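Local atomic coordinates of cell surface protein (Faecalibacterium prausnitzii A2-165, PDB entry 4GT6), a protein that is of unknown function but, as a leucine-rich-repeat cell surface protein, probably binds other proteins outside the cell. Residues Ala24-Tyr29 against Ile36-Gln41; Val165-Ser170 against Arg177-Thr182; Tyr233-Tyr238 against Pro245-Pro250; Ile311-Ile316 against Asp328-Cys333. One frame throughout, in Å; residues are numbered along the deposited sequence. Where two conformers were deposited one is given.

Interaction 1. Residues Ala24-Tyr29 against Ile36-Gln41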
loop_
_atom_site.group_PDB
_atom_site.type_symbol
_atom_site.label_atom_id
_atom_site.label_comp_id
_atom_site.label_asym_id
_atom_site.label_seq_id
_atom_site.Cartn_x
_atom_site.Cartn_y
_atom_site.Cartn_z
ATOM N N ALA A 24 0.624 21.536 -27.738
ATOM C CA ALA A 24 0.876 22.389 -26.589
ATOM C C ALA A 24 0.679 21.620 -25.302
ATOM O O ALA A 24 -0.109 20.670 -25.241
ATOM C CB ALA A 24 -0.062 23.591 -26.607
ATOM N N THR A 25 1.380 22.059 -24.258
ATOM C CA THR A 25 1.216 21.550 -22.899
ATOM C C THR A 25 0.684 22.676 -22.057
ATOM O O THR A 25 1.322 23.734 -22.031
ATOM C CB THR A 25 2.546 21.015 -22.346
ATOM O OG1 THR A 25 2.951 19.887 -23.128
ATOM C CG2 THR A 25 2.457 20.641 -20.816
ATOM N N ILE A 26 -0.448 22.465 -21.358
ATOM C CA ILE A 26 -0.987 23.465 -20.399
ATOM C C ILE A 26 -0.034 23.521 -19.212
ATOM O O ILE A 26 0.256 22.481 -18.631
ATOM C CB ILE A 26 -2.425 23.097 -19.929
ATOM C CG1 ILE A 26 -3.446 23.044 -21.095
ATOM C CG2 ILE A 26 -2.895 24.031 -18.773
ATOM C CD1 ILE A 26 -3.544 24.249 -21.963
ATOM N N THR A 27 0.436 24.716 -18.827
ATOM C CA THR A 27 1.383 24.811 -17.710
ATOM C C THR A 27 0.847 25.583 -16.502
ATOM O O THR A 27 1.424 25.474 -15.423
ATOM C CB THR A 27 2.701 25.448 -18.183
ATOM O OG1 THR A 27 2.408 26.708 -18.794
ATOM C CG2 THR A 27 3.485 24.536 -19.142
ATOM N N LYS A 28 -0.228 26.359 -16.679
ATOM C CA LYS A 28 -0.839 27.147 -15.602
ATOM C C LYS A 28 -2.306 27.401 -15.908
ATOM O O LYS A 28 -2.690 27.522 -17.075
ATOM C CB LYS A 28 -0.091 28.502 -15.438
ATOM C CG LYS A 28 -0.450 29.303 -14.171
ATOM C CD LYS A 28 0.362 30.607 -14.057
ATOM C CE LYS A 28 0.267 31.177 -12.661
ATOM N NZ LYS A 28 1.255 32.264 -12.432
ATOM N N TYR A 29 -3.117 27.502 -14.855
ATOM C CA TYR A 29 -4.519 27.866 -14.960
ATOM C C TYR A 29 -4.708 29.066 -14.034
ATOM O O TYR A 29 -4.367 28.966 -12.850
ATOM C CB TYR A 29 -5.446 26.710 -14.603
ATOM C CG TYR A 29 -6.884 27.159 -14.468
ATOM C CD1 TYR A 29 -7.633 27.519 -15.590
ATOM C CD2 TYR A 29 -7.495 27.236 -13.220
ATOM C CE1 TYR A 29 -8.973 27.882 -15.476
ATOM C CE2 TYR A 29 -8.834 27.609 -13.093
ATOM C CZ TYR A 29 -9.570 27.914 -14.224
ATOM O OH TYR A 29 -10.890 28.245 -14.101
ATOM N N ILE A 36 -14.159 22.554 -14.542
ATOM C CA ILE A 36 -13.037 22.855 -15.433
ATOM C C ILE A 36 -13.210 22.145 -16.769
ATOM O O ILE A 36 -13.586 20.975 -16.813
ATOM C CB ILE A 36 -11.700 22.466 -14.735
ATOM C CG1 ILE A 36 -11.371 23.441 -13.570
ATOM C CG2 ILE A 36 -10.498 22.340 -15.724
ATOM C CD1 ILE A 36 -10.883 24.819 -14.003
ATOM N N THR A 37 -12.932 22.879 -17.843
ATOM C CA THR A 37 -12.909 22.354 -19.197
ATOM C C THR A 37 -11.531 22.670 -19.770
ATOM O O THR A 37 -11.246 23.829 -20.092
ATOM C CB THR A 37 -14.038 22.943 -20.064
ATOM O OG1 THR A 37 -15.275 22.639 -19.446
ATOM C CG2 THR A 37 -14.014 22.386 -21.493
ATOM N N ILE A 38 -10.685 21.641 -19.896
ATOM C CA ILE A 38 -9.346 21.827 -20.452
ATOM C C ILE A 38 -9.508 22.092 -21.948
ATOM O O ILE A 38 -10.252 21.364 -22.592
ATOM C CB ILE A 38 -8.439 20.586 -20.168
ATOM C CG1 ILE A 38 -8.278 20.286 -18.629
ATOM C CG2 ILE A 38 -7.087 20.704 -20.910
ATOM C CD1 ILE A 38 -7.544 21.354 -17.817
ATOM N N PRO A 39 -8.878 23.144 -22.504
ATOM C CA PRO A 39 -9.065 23.431 -23.939
ATOM C C PRO A 39 -8.456 22.339 -24.830
ATOM O O PRO A 39 -7.449 21.746 -24.458
ATOM C CB PRO A 39 -8.343 24.774 -24.127
ATOM C CG PRO A 39 -7.302 24.798 -23.054
ATOM C CD PRO A 39 -7.969 24.127 -21.868
ATOM N N ALA A 40 -9.125 22.022 -25.942
ATOM C CA ALA A 40 -8.650 21.041 -26.930
ATOM C C ALA A 40 -7.563 21.662 -27.809
ATOM O O ALA A 40 -6.731 20.952 -28.394
ATOM C CB ALA A 40 -9.806 20.561 -27.790
ATOM N N GLN A 41 -7.617 22.982 -27.952
ATOM C CA GLN A 41 -6.666 23.726 -28.774
ATOM C C GLN A 41 -6.378 25.104 -28.170
ATOM O O GLN A 41 -7.235 25.683 -27.491
ATOM C CB GLN A 41 -7.163 23.868 -30.238
ATOM C CG GLN A 41 -8.456 24.659 -30.435
ATOM C CD GLN A 41 -8.804 24.905 -31.895
ATOM O OE1 GLN A 41 -8.698 24.021 -32.763
ATOM N NE2 GLN A 41 -9.233 26.125 -32.194
#
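Ile36 lays its CD1 methyl over one face of the Tyr29 ring. Ile36 CD1 stands 3.8 Å from the centroid of the Tyr29 ring, 30° off the ring normal, a CH-pi contact. Ile36 CD1 sits toward the hydroxyl end, 3.4 Å from Tyr29 CZ. Tyr29 reaches it because CG lies anti to the backbone N (chi1 170°), which swings the ring across to the second segment. Further along, Ile26 and Pro39 meet tip to tip, with Ile26 CD1 4.0 Å from Pro39 CG. Ile26 CG1 also approaches Ile38 CG2, at 4.3 Å. No hydrogen bond crosses the contact. Strand 24-29 belongs to a mixed sheet, and strand 35-37 opens a separate parallel sheet; apolar side chains fill the space between them near the N-terminal end of the repeat solenoid. A classic beta bulge at Thr27 and Lys28, both facing Gln15, distorts strand 24-29 just before Tyr29. Tyr29 OH bonds to Glu33 OE1, which steadies the ring's outer end. With an alanine at this position, Ile36 CD1 would probably lose the ring it rests on and Glu33 OE1 its bond with the hydroxyl. Tyr14 and Phe59 add further rings beside Tyr29, and Tyr14 also touches Ile26, Ile36 and Pro39.

Interaction 2. Residues Val165-Ser170 against Arg177-Thr182. With EDO (1,2-ethanediol), chain J; EDO (1,2-ethanediol), chain H; EDO (1,2-ethanediol), chain G.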
loop_
_atom_site.group_PDB
_atom_site.type_symbol
_atom_site.label_atom_id
_atom_site.label_comp_id
_atom_site.label_asym_id
_atom_site.label_seq_id
_atom_site.Cartn_x
_atom_site.Cartn_y
_atom_site.Cartn_z
ATOM N N VAL A 165 -9.980 -4.836 -7.920
ATOM C CA VAL A 165 -8.986 -4.348 -8.877
ATOM C C VAL A 165 -8.716 -5.475 -9.850
ATOM O O VAL A 165 -8.405 -6.600 -9.428
ATOM C CB VAL A 165 -7.663 -3.790 -8.269
ATOM C CG1 VAL A 165 -6.667 -3.392 -9.374
ATOM C CG2 VAL A 165 -7.922 -2.578 -7.379
ATOM N N THR A 166 -8.809 -5.177 -11.139
ATOM C CA THR A 166 -8.487 -6.146 -12.181
ATOM C C THR A 166 -7.133 -5.768 -12.768
ATOM O O THR A 166 -6.973 -4.668 -13.310
ATOM C CB THR A 166 -9.604 -6.216 -13.227
ATOM O OG1 THR A 166 -10.802 -6.597 -12.552
ATOM C CG2 THR A 166 -9.292 -7.224 -14.366
ATOM N N LEU A 167 -6.140 -6.668 -12.605
ATOM C CA LEU A 167 -4.812 -6.441 -13.160
ATOM C C LEU A 167 -4.672 -7.193 -14.467
ATOM O O LEU A 167 -5.146 -8.328 -14.565
ATOM C CB LEU A 167 -3.704 -6.867 -12.176
ATOM C CG LEU A 167 -3.610 -6.097 -10.848
ATOM C CD1 LEU A 167 -2.384 -6.552 -10.081
ATOM C CD2 LEU A 167 -3.499 -4.609 -11.085
ATOM N N PRO A 168 -4.011 -6.589 -15.476
ATOM C CA PRO A 168 -3.855 -7.274 -16.767
ATOM C C PRO A 168 -2.700 -8.264 -16.781
ATOM O O PRO A 168 -1.813 -8.198 -15.933
ATOM C CB PRO A 168 -3.551 -6.107 -17.713
ATOM C CG PRO A 168 -2.793 -5.150 -16.887
ATOM C CD PRO A 168 -3.390 -5.247 -15.503
ATOM N N ASP A 169 -2.669 -9.127 -17.810
ATOM C CA ASP A 169 -1.604 -10.112 -18.001
ATOM C C ASP A 169 -0.225 -9.447 -18.172
ATOM O O ASP A 169 0.790 -10.045 -17.831
ATOM C CB ASP A 169 -1.937 -10.970 -19.235
ATOM C CG ASP A 169 -3.199 -11.828 -19.115
ATOM O OD1 ASP A 169 -3.700 -12.011 -17.976
ATOM O OD2 ASP A 169 -3.662 -12.350 -20.155
ATOM N N SER A 170 -0.188 -8.175 -18.646
ATOM C CA SER A 170 1.073 -7.477 -18.897
ATOM C C SER A 170 1.802 -7.028 -17.610
ATOM O O SER A 170 2.978 -6.673 -17.688
ATOM C CB SER A 170 0.831 -6.275 -19.816
ATOM O OG SER A 170 -0.184 -5.420 -19.314
ATOM N N ARG A 177 3.642 -1.033 -1.211
ATOM C CA ARG A 177 2.445 -0.327 -0.715
ATOM C C ARG A 177 1.394 -0.037 -1.812
ATOM O O ARG A 177 0.504 0.789 -1.595
ATOM C CB ARG A 177 2.852 1.006 -0.015
ATOM C CG ARG A 177 3.984 0.853 1.021
ATOM C CD ARG A 177 4.338 2.132 1.784
ATOM N NE ARG A 177 3.203 2.738 2.488
ATOM C CZ ARG A 177 2.691 2.297 3.634
ATOM N NH1 ARG A 177 3.190 1.218 4.224
ATOM N NH2 ARG A 177 1.662 2.923 4.189
ATOM N N ALA A 178 1.442 -0.742 -2.958
ATOM C CA ALA A 178 0.478 -0.459 -4.052
ATOM C C ALA A 178 -0.998 -0.522 -3.614
ATOM O O ALA A 178 -1.782 0.320 -4.061
ATOM C CB ALA A 178 0.703 -1.421 -5.209
ATOM N N PHE A 179 -1.379 -1.484 -2.722
ATOM C CA PHE A 179 -2.782 -1.614 -2.285
ATOM C C PHE A 179 -2.912 -1.528 -0.784
ATOM O O PHE A 179 -3.900 -2.026 -0.228
ATOM C CB PHE A 179 -3.387 -2.948 -2.787
ATOM C CG PHE A 179 -3.400 -3.026 -4.292
ATOM C CD1 PHE A 179 -4.383 -2.376 -5.028
ATOM C CD2 PHE A 179 -2.388 -3.691 -4.979
ATOM C CE1 PHE A 179 -4.366 -2.405 -6.427
ATOM C CE2 PHE A 179 -2.397 -3.762 -6.378
ATOM C CZ PHE A 179 -3.384 -3.122 -7.089
ATOM N N THR A 180 -1.936 -0.894 -0.105
ATOM C CA THR A 180 -2.037 -0.751 1.360
ATOM C C THR A 180 -3.363 -0.097 1.767
ATOM O O THR A 180 -3.744 0.927 1.195
ATOM C CB THR A 180 -0.875 0.114 1.903
ATOM O OG1 THR A 180 0.355 -0.532 1.662
ATOM C CG2 THR A 180 -0.989 0.395 3.398
ATOM N N GLY A 181 -4.053 -0.689 2.740
ATOM C CA GLY A 181 -5.247 -0.077 3.315
ATOM C C GLY A 181 -6.489 -0.030 2.453
ATOM O O GLY A 181 -7.443 0.665 2.811
ATOM N N THR A 182 -6.515 -0.793 1.353
ATOM C CA THR A 182 -7.674 -0.833 0.461
ATOM C C THR A 182 -8.748 -1.790 0.999
ATOM O O THR A 182 -8.495 -2.569 1.920
ATOM C CB THR A 182 -7.255 -1.202 -0.974
ATOM O OG1 THR A 182 -6.654 -2.498 -0.963
ATOM C CG2 THR A 182 -6.320 -0.165 -1.594
HETATM C C1 EDO J . -6.063 -7.311 -6.883
HETATM O O1 EDO J . -6.436 -8.295 -7.827
HETATM C C2 EDO J . -4.691 -6.740 -7.278
HETATM O O2 EDO J . -3.757 -7.809 -7.369
HETATM C C1 EDO H . -11.556 -1.807 4.288
HETATM O O1 EDO H . -11.968 -2.590 5.373
HETATM C C2 EDO H . -10.156 -1.215 4.548
HETATM O O2 EDO H . -9.164 -2.238 4.747
HETATM C C1 EDO G . 2.358 0.151 7.745
HETATM O O1 EDO G . 3.385 0.456 6.815
HETATM C C2 EDO G . 1.520 -1.021 7.180
HETATM O O2 EDO G . 0.827 -0.601 6.030
#
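Val165, on strand 164-166, and Leu167, just after it, meet the ring of Phe179, which stands on a turn after strand 173-174. In 177-182, Arg177 opens a type I turn ending at Thr180. Its backbone O accepts a hydrogen bond from Ser157 OG. Phe179 carries the contact itself. Its CG is anti to the carbonyl carbon (chi1 -62°), and the ring extends toward the strand. Val165 comes from the opposite direction, with Val165 CG2 3.7 Å from Phe179 CE1. Leu167 CD2 sits at the ring edge, 4.3 Å from Phe179 CZ. The chain J ethanediol, probably from the crystallisation liquor, places its C2 over a ring face, 3.9 Å from Phe179 CZ, and its O1 donates to Val165 O. Phe201 adds a nearly parallel ring beside Phe179. A type II turn then runs from Phe179 to Thr182, with Gly181 at positive phi. Thr182 closes it: Thr182 N and OG1 both donate to Phe179 O from the same face of its plane, OG1 at 2.9 Å. No direct hydrogen bond joins the two segments; their direct contact is apolar, while hydrogen bonds within 177-182 fix the backbone that presents the ring.

Interaction 3. Residues Tyr233-Tyr238 against Pro245-Pro250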
loop_
_atom_site.group_PDB
_atom_site.type_symbol
_atom_site.label_atom_id
_atom_site.label_comp_id
_atom_site.label_asym_id
_atom_site.label_seq_id
_atom_site.Cartn_x
_atom_site.Cartn_y
_atom_site.Cartn_z
ATOM N N TYR A 233 10.322 -20.061 0.680
ATOM C CA TYR A 233 9.153 -19.221 0.542
ATOM C C TYR A 233 9.104 -18.195 1.658
ATOM O O TYR A 233 9.538 -18.477 2.774
ATOM C CB TYR A 233 7.863 -20.055 0.615
ATOM C CG TYR A 233 7.616 -20.998 -0.536
ATOM C CD1 TYR A 233 8.311 -22.193 -0.641
ATOM C CD2 TYR A 233 6.613 -20.744 -1.463
ATOM C CE1 TYR A 233 8.034 -23.108 -1.657
ATOM C CE2 TYR A 233 6.343 -21.643 -2.500
ATOM C CZ TYR A 233 7.034 -22.834 -2.575
ATOM O OH TYR A 233 6.753 -23.732 -3.583
ATOM N N ALA A 234 8.527 -17.040 1.371
ATOM C CA ALA A 234 8.199 -16.039 2.382
ATOM C C ALA A 234 6.685 -15.921 2.365
ATOM O O ALA A 234 6.098 -15.824 1.277
ATOM C CB ALA A 234 8.857 -14.683 2.067
ATOM N N LEU A 235 6.040 -15.942 3.533
ATOM C CA LEU A 235 4.586 -15.758 3.591
ATOM C C LEU A 235 4.333 -14.253 3.541
ATOM O O LEU A 235 4.811 -13.530 4.416
ATOM C CB LEU A 235 4.013 -16.385 4.892
ATOM C CG LEU A 235 2.499 -16.627 4.916
ATOM C CD1 LEU A 235 2.154 -17.698 5.949
ATOM C CD2 LEU A 235 1.694 -15.339 5.260
ATOM N N ILE A 236 3.621 -13.772 2.512
ATOM C CA ILE A 236 3.475 -12.324 2.389
ATOM C C ILE A 236 2.051 -11.822 2.689
ATOM O O ILE A 236 1.929 -10.688 3.164
ATOM C CB ILE A 236 4.032 -11.802 1.038
ATOM C CG1 ILE A 236 3.198 -12.227 -0.175
ATOM C CG2 ILE A 236 5.587 -12.150 0.863
ATOM C CD1 ILE A 236 3.665 -11.577 -1.482
ATOM N N ARG A 237 0.985 -12.639 2.472
ATOM C CA ARG A 237 -0.363 -12.167 2.778
ATOM C C ARG A 237 -1.315 -13.314 3.134
ATOM O O ARG A 237 -1.650 -14.153 2.292
ATOM C CB ARG A 237 -0.958 -11.346 1.597
ATOM C CG ARG A 237 -2.352 -10.775 1.834
ATOM C CD ARG A 237 -2.342 -9.578 2.795
ATOM N NE ARG A 237 -2.609 -9.987 4.184
ATOM C CZ ARG A 237 -2.660 -9.148 5.214
ATOM N NH1 ARG A 237 -2.370 -7.861 5.048
ATOM N NH2 ARG A 237 -3.003 -9.589 6.422
ATOM N N TYR A 238 -1.735 -13.327 4.400
ATOM C CA TYR A 238 -2.779 -14.216 4.903
ATOM C C TYR A 238 -4.073 -13.389 4.855
ATOM O O TYR A 238 -4.057 -12.258 5.335
ATOM C CB TYR A 238 -2.448 -14.707 6.310
ATOM C CG TYR A 238 -3.476 -15.677 6.858
ATOM C CD1 TYR A 238 -4.607 -15.217 7.537
ATOM C CD2 TYR A 238 -3.288 -17.050 6.757
ATOM C CE1 TYR A 238 -5.555 -16.107 8.045
ATOM C CE2 TYR A 238 -4.213 -17.951 7.286
ATOM C CZ TYR A 238 -5.344 -17.472 7.929
ATOM O OH TYR A 238 -6.260 -18.359 8.432
ATOM N N PRO A 245 -10.188 -20.794 12.612
ATOM C CA PRO A 245 -9.625 -20.409 13.916
ATOM C C PRO A 245 -8.136 -20.718 14.025
ATOM O O PRO A 245 -7.475 -20.089 14.826
ATOM C CB PRO A 245 -10.422 -21.258 14.923
ATOM C CG PRO A 245 -11.611 -21.727 14.186
ATOM C CD PRO A 245 -11.196 -21.865 12.763
ATOM N N ALA A 246 -7.619 -21.698 13.257
ATOM C CA ALA A 246 -6.207 -22.072 13.353
ATOM C C ALA A 246 -5.526 -22.088 11.992
ATOM O O ALA A 246 -6.154 -22.400 10.970
ATOM C CB ALA A 246 -6.070 -23.446 13.996
ATOM N N PHE A 247 -4.221 -21.817 11.996
ATOM C CA PHE A 247 -3.424 -21.917 10.775
ATOM C C PHE A 247 -2.048 -22.423 11.140
ATOM O O PHE A 247 -1.488 -21.991 12.135
ATOM C CB PHE A 247 -3.341 -20.581 10.003
ATOM C CG PHE A 247 -2.556 -20.705 8.704
ATOM C CD1 PHE A 247 -3.045 -21.471 7.642
ATOM C CD2 PHE A 247 -1.319 -20.077 8.552
ATOM C CE1 PHE A 247 -2.313 -21.601 6.451
ATOM C CE2 PHE A 247 -0.611 -20.166 7.342
ATOM C CZ PHE A 247 -1.099 -20.947 6.310
ATOM N N LYS A 248 -1.528 -23.374 10.369
ATOM C CA LYS A 248 -0.168 -23.865 10.542
ATOM C C LYS A 248 0.617 -23.415 9.321
ATOM O O LYS A 248 0.302 -23.803 8.187
ATOM C CB LYS A 248 -0.101 -25.402 10.714
ATOM C CG LYS A 248 1.341 -25.913 10.902
ATOM C CD LYS A 248 1.404 -27.437 11.148
ATOM C CE LYS A 248 1.237 -28.290 9.884
ATOM N NZ LYS A 248 0.926 -29.718 10.244
ATOM N N ILE A 249 1.638 -22.598 9.546
ATOM C CA ILE A 249 2.488 -22.126 8.442
ATOM C C ILE A 249 3.262 -23.354 7.903
ATOM O O ILE A 249 3.868 -24.086 8.684
ATOM C CB ILE A 249 3.424 -20.992 8.920
ATOM C CG1 ILE A 249 2.588 -19.741 9.314
ATOM C CG2 ILE A 249 4.476 -20.654 7.834
ATOM C CD1 ILE A 249 3.378 -18.693 10.137
ATOM N N PRO A 250 3.250 -23.601 6.577
ATOM C CA PRO A 250 3.913 -24.815 6.065
ATOM C C PRO A 250 5.412 -24.842 6.267
ATOM O O PRO A 250 6.104 -23.817 6.172
ATOM C CB PRO A 250 3.621 -24.796 4.561
ATOM C CG PRO A 250 2.438 -23.893 4.393
ATOM C CD PRO A 250 2.502 -22.891 5.516
HETATM O O HOH W 1 -6.216 -21.320 8.342
#
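Tyr238 and Phe247 form an edge-to-face aromatic pair in the buried interior between two sheets of the solenoid. Strand 233-237 lies in a mixed sheet, and strand 246-248 is an outermost strand of a parallel one. The ring centroids of Tyr238 and Phe247 are 5.0 Å apart and their planes meet at 56°. Tyr238 turns its edge to the Phe247 face, and Tyr238 CE2 comes down 3.5 Å from Phe247 CG, nearer the ring's border than its middle. Both side chains hold CG anti to the backbone N (chi1 -178° in each), and they run side by side, pointing opposite ways. This is core packing of a leucine-rich repeat fold, where apolar side chains fill the interior of the coil; 245-250 falls in a BspA-type repeat region. Leu235 approaches the edge of the Phe247 ring, with Leu235 CD1 4.0 Å from Phe247 CE2. Leu235 CD1 also lies 4.0 Å from Ile249 CG1. Phe261 stacks on the Tyr238 ring. The polar end of Tyr238 is met by a water in the ring plane, 3.0 Å from Tyr238 OH. That water donates to Ala246 O at 2.8 Å, so it bridges the segments, which share no direct hydrogen bond. Behind Tyr238, Arg237 curls back to grip the Tyr238 carbonyl. NE (2.9 Å) and NH2 (3.1 Å) of Arg237 both donate to Tyr238 O. Arg237 NH1 makes a salt bridge to Asp262 OD1 and a hydrogen bond to Phe201 O.

Interaction 4. Residues Ile311-Ile316 against Asp328-Cys333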
loop_
_atom_site.group_PDB
_atom_site.type_symbol
_atom_site.label_atom_id
_atom_site.label_comp_id
_atom_site.label_asym_id
_atom_site.label_seq_id
_atom_site.Cartn_x
_atom_site.Cartn_y
_atom_site.Cartn_z
ATOM N N ILE A 311 -5.416 -8.056 21.444
ATOM C CA ILE A 311 -6.230 -7.859 22.644
ATOM C C ILE A 311 -6.810 -9.161 23.266
ATOM O O ILE A 311 -7.374 -9.069 24.352
ATOM C CB ILE A 311 -7.334 -6.779 22.383
ATOM C CG1 ILE A 311 -8.327 -7.181 21.258
ATOM C CG2 ILE A 311 -6.687 -5.411 22.094
ATOM C CD1 ILE A 311 -9.716 -6.470 21.329
ATOM N N SER A 312 -6.640 -10.343 22.643
ATOM C CA SER A 312 -7.107 -11.627 23.213
ATOM C C SER A 312 -5.942 -12.451 23.750
ATOM O O SER A 312 -6.153 -13.497 24.366
ATOM C CB SER A 312 -7.867 -12.451 22.180
ATOM O OG SER A 312 -9.139 -11.878 21.976
ATOM N N LEU A 313 -4.718 -11.984 23.531
ATOM C CA LEU A 313 -3.526 -12.679 23.987
ATOM C C LEU A 313 -3.455 -12.644 25.509
ATOM O O LEU A 313 -3.403 -11.560 26.075
ATOM C CB LEU A 313 -2.303 -12.003 23.372
ATOM C CG LEU A 313 -1.063 -12.837 23.213
ATOM C CD1 LEU A 313 -1.388 -14.184 22.516
ATOM C CD2 LEU A 313 -0.019 -12.062 22.386
ATOM N N LYS A 314 -3.500 -13.806 26.167
ATOM C CA LYS A 314 -3.470 -13.863 27.645
ATOM C C LYS A 314 -2.121 -14.338 28.205
ATOM O O LYS A 314 -1.722 -13.921 29.292
ATOM C CB LYS A 314 -4.565 -14.804 28.166
ATOM C CG LYS A 314 -5.939 -14.153 28.280
ATOM C CD LYS A 314 -6.955 -15.066 28.973
ATOM C CE LYS A 314 -6.831 -15.077 30.484
ATOM N NZ LYS A 314 -7.717 -16.095 31.109
ATOM N N SER A 315 -1.480 -15.281 27.505
ATOM C CA SER A 315 -0.224 -15.896 27.915
ATOM C C SER A 315 0.637 -16.133 26.690
ATOM O O SER A 315 0.108 -16.479 25.625
ATOM C CB SER A 315 -0.505 -17.214 28.634
ATOM O OG SER A 315 0.685 -17.857 29.056
ATOM N N ILE A 316 1.946 -15.903 26.814
ATOM C CA ILE A 316 2.865 -16.124 25.698
ATOM C C ILE A 316 4.230 -16.554 26.253
ATOM O O ILE A 316 4.689 -16.028 27.269
ATOM C CB ILE A 316 2.943 -14.908 24.719
ATOM C CG1 ILE A 316 3.709 -15.263 23.413
ATOM C CG2 ILE A 316 3.477 -13.636 25.378
ATOM C CD1 ILE A 316 3.385 -14.400 22.234
ATOM N N ASP A 328 7.111 -1.538 20.714
ATOM C CA ASP A 328 5.689 -1.837 20.582
ATOM C C ASP A 328 5.372 -3.320 20.257
ATOM O O ASP A 328 4.257 -3.598 19.834
ATOM C CB ASP A 328 5.074 -0.941 19.473
ATOM C CG ASP A 328 5.010 0.536 19.790
ATOM O OD1 ASP A 328 5.109 0.894 20.989
ATOM O OD2 ASP A 328 4.801 1.333 18.848
ATOM N N ALA A 329 6.303 -4.269 20.501
ATOM C CA ALA A 329 6.067 -5.686 20.186
ATOM C C ALA A 329 4.740 -6.220 20.777
ATOM O O ALA A 329 4.074 -7.010 20.113
ATOM C CB ALA A 329 7.222 -6.545 20.654
ATOM N N PHE A 330 4.364 -5.788 21.989
ATOM C CA PHE A 330 3.099 -6.205 22.622
ATOM C C PHE A 330 2.267 -4.991 23.030
ATOM O O PHE A 330 1.450 -5.097 23.946
ATOM C CB PHE A 330 3.370 -7.104 23.847
ATOM C CG PHE A 330 4.000 -8.420 23.469
ATOM C CD1 PHE A 330 3.209 -9.514 23.119
ATOM C CD2 PHE A 330 5.386 -8.549 23.394
ATOM C CE1 PHE A 330 3.792 -10.735 22.774
ATOM C CE2 PHE A 330 5.969 -9.765 23.035
ATOM C CZ PHE A 330 5.171 -10.854 22.749
ATOM N N ALA A 331 2.459 -3.839 22.363
ATOM C CA ALA A 331 1.733 -2.611 22.728
ATOM C C ALA A 331 0.227 -2.780 22.558
ATOM O O ALA A 331 -0.234 -3.191 21.490
ATOM C CB ALA A 331 2.218 -1.431 21.898
ATOM N N GLY A 332 -0.520 -2.475 23.619
ATOM C CA GLY A 332 -1.973 -2.567 23.595
ATOM C C GLY A 332 -2.538 -3.960 23.792
ATOM O O GLY A 332 -3.739 -4.166 23.586
ATOM N N CYS A 333 -1.704 -4.928 24.234
ATOM C CA CYS A 333 -2.182 -6.282 24.546
ATOM C C CYS A 333 -2.770 -6.227 25.968
ATOM O O CYS A 333 -2.175 -6.715 26.936
ATOM C CB CYS A 333 -1.057 -7.299 24.405
ATOM S SG CYS A 333 -0.496 -7.517 22.697
#
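Ile316 and Leu313 approach the Phe330 ring at its edge, within the BspA-type leucine-rich repeat region. Here the start of strand 315-317 faces the turn after strand 324-325 across the apolar interior of the solenoid. Ile316 sends CG1 anti to the backbone N (chi1 -169°), which leaves CG2 between the N and the carbonyl carbon. CD1 and CG2 of Ile316 both face the Phe330 ring, the two side chains reaching toward each other across the interior. Ile316 CD1 lies in the plane of the Phe330 ring, 3.7 Å from Phe330 CE1, and Ile316 CG2 follows at 3.9 Å from the same carbon. Leu313 crosses the aromatic side chain at an oblique angle. Leu313 CD2 is 4.1 Å from Phe330 CE1. Phe330 has CG anti to the carbonyl carbon (chi1 -66°), and that torsion carries the ring out of the turn toward the strand. With an alanine here, the edge contacts of Ile316 CD1 and Leu313 CD2 would probably be lost and a gap opened between them and the turn. Phe353 adds a nearly parallel ring, while Phe307 meets Phe330 at a steeper tilt. Ile339 of the adjacent strand touches both Phe330 and Ile316.

Two consecutive turns set up the ring. A type I turn spans Asp328 to Ala331. A type II turn follows from Phe330 to Cys333, with Gly332 at positive phi. At the other end of the contact, Ile311 CA is 4.7 Å from Cys333 CA. Ile311 CG1 lies between the backbone N and the carbonyl carbon (chi1 62°), while Ile311 CG2 rests 3.5 Å from Gly332 O.

In the fold
The four interactions follow one another along the chain, each closing before the next opens. They sample an elongated solenoid, the leucine-rich repeat part of a longer protein. Interaction 1 lies near the N-terminal end, its centre about 31 Å from that of interaction 2. Interaction 3 follows about 21 Å beyond interaction 2, and interaction 4 about 20 Å further, centre to centre. Interactions 1 and 4 are about 55 Å apart between centres, on opposite sides of the chain's centre. No two touch; the closest by nearest atoms, 2 and 3, stay about 8 Å apart. Interactions 2 and 4 fall in different BspA-type repeat ranges. The elongated shape follows from stacking of repeats, and each contact fills the interior at its own level.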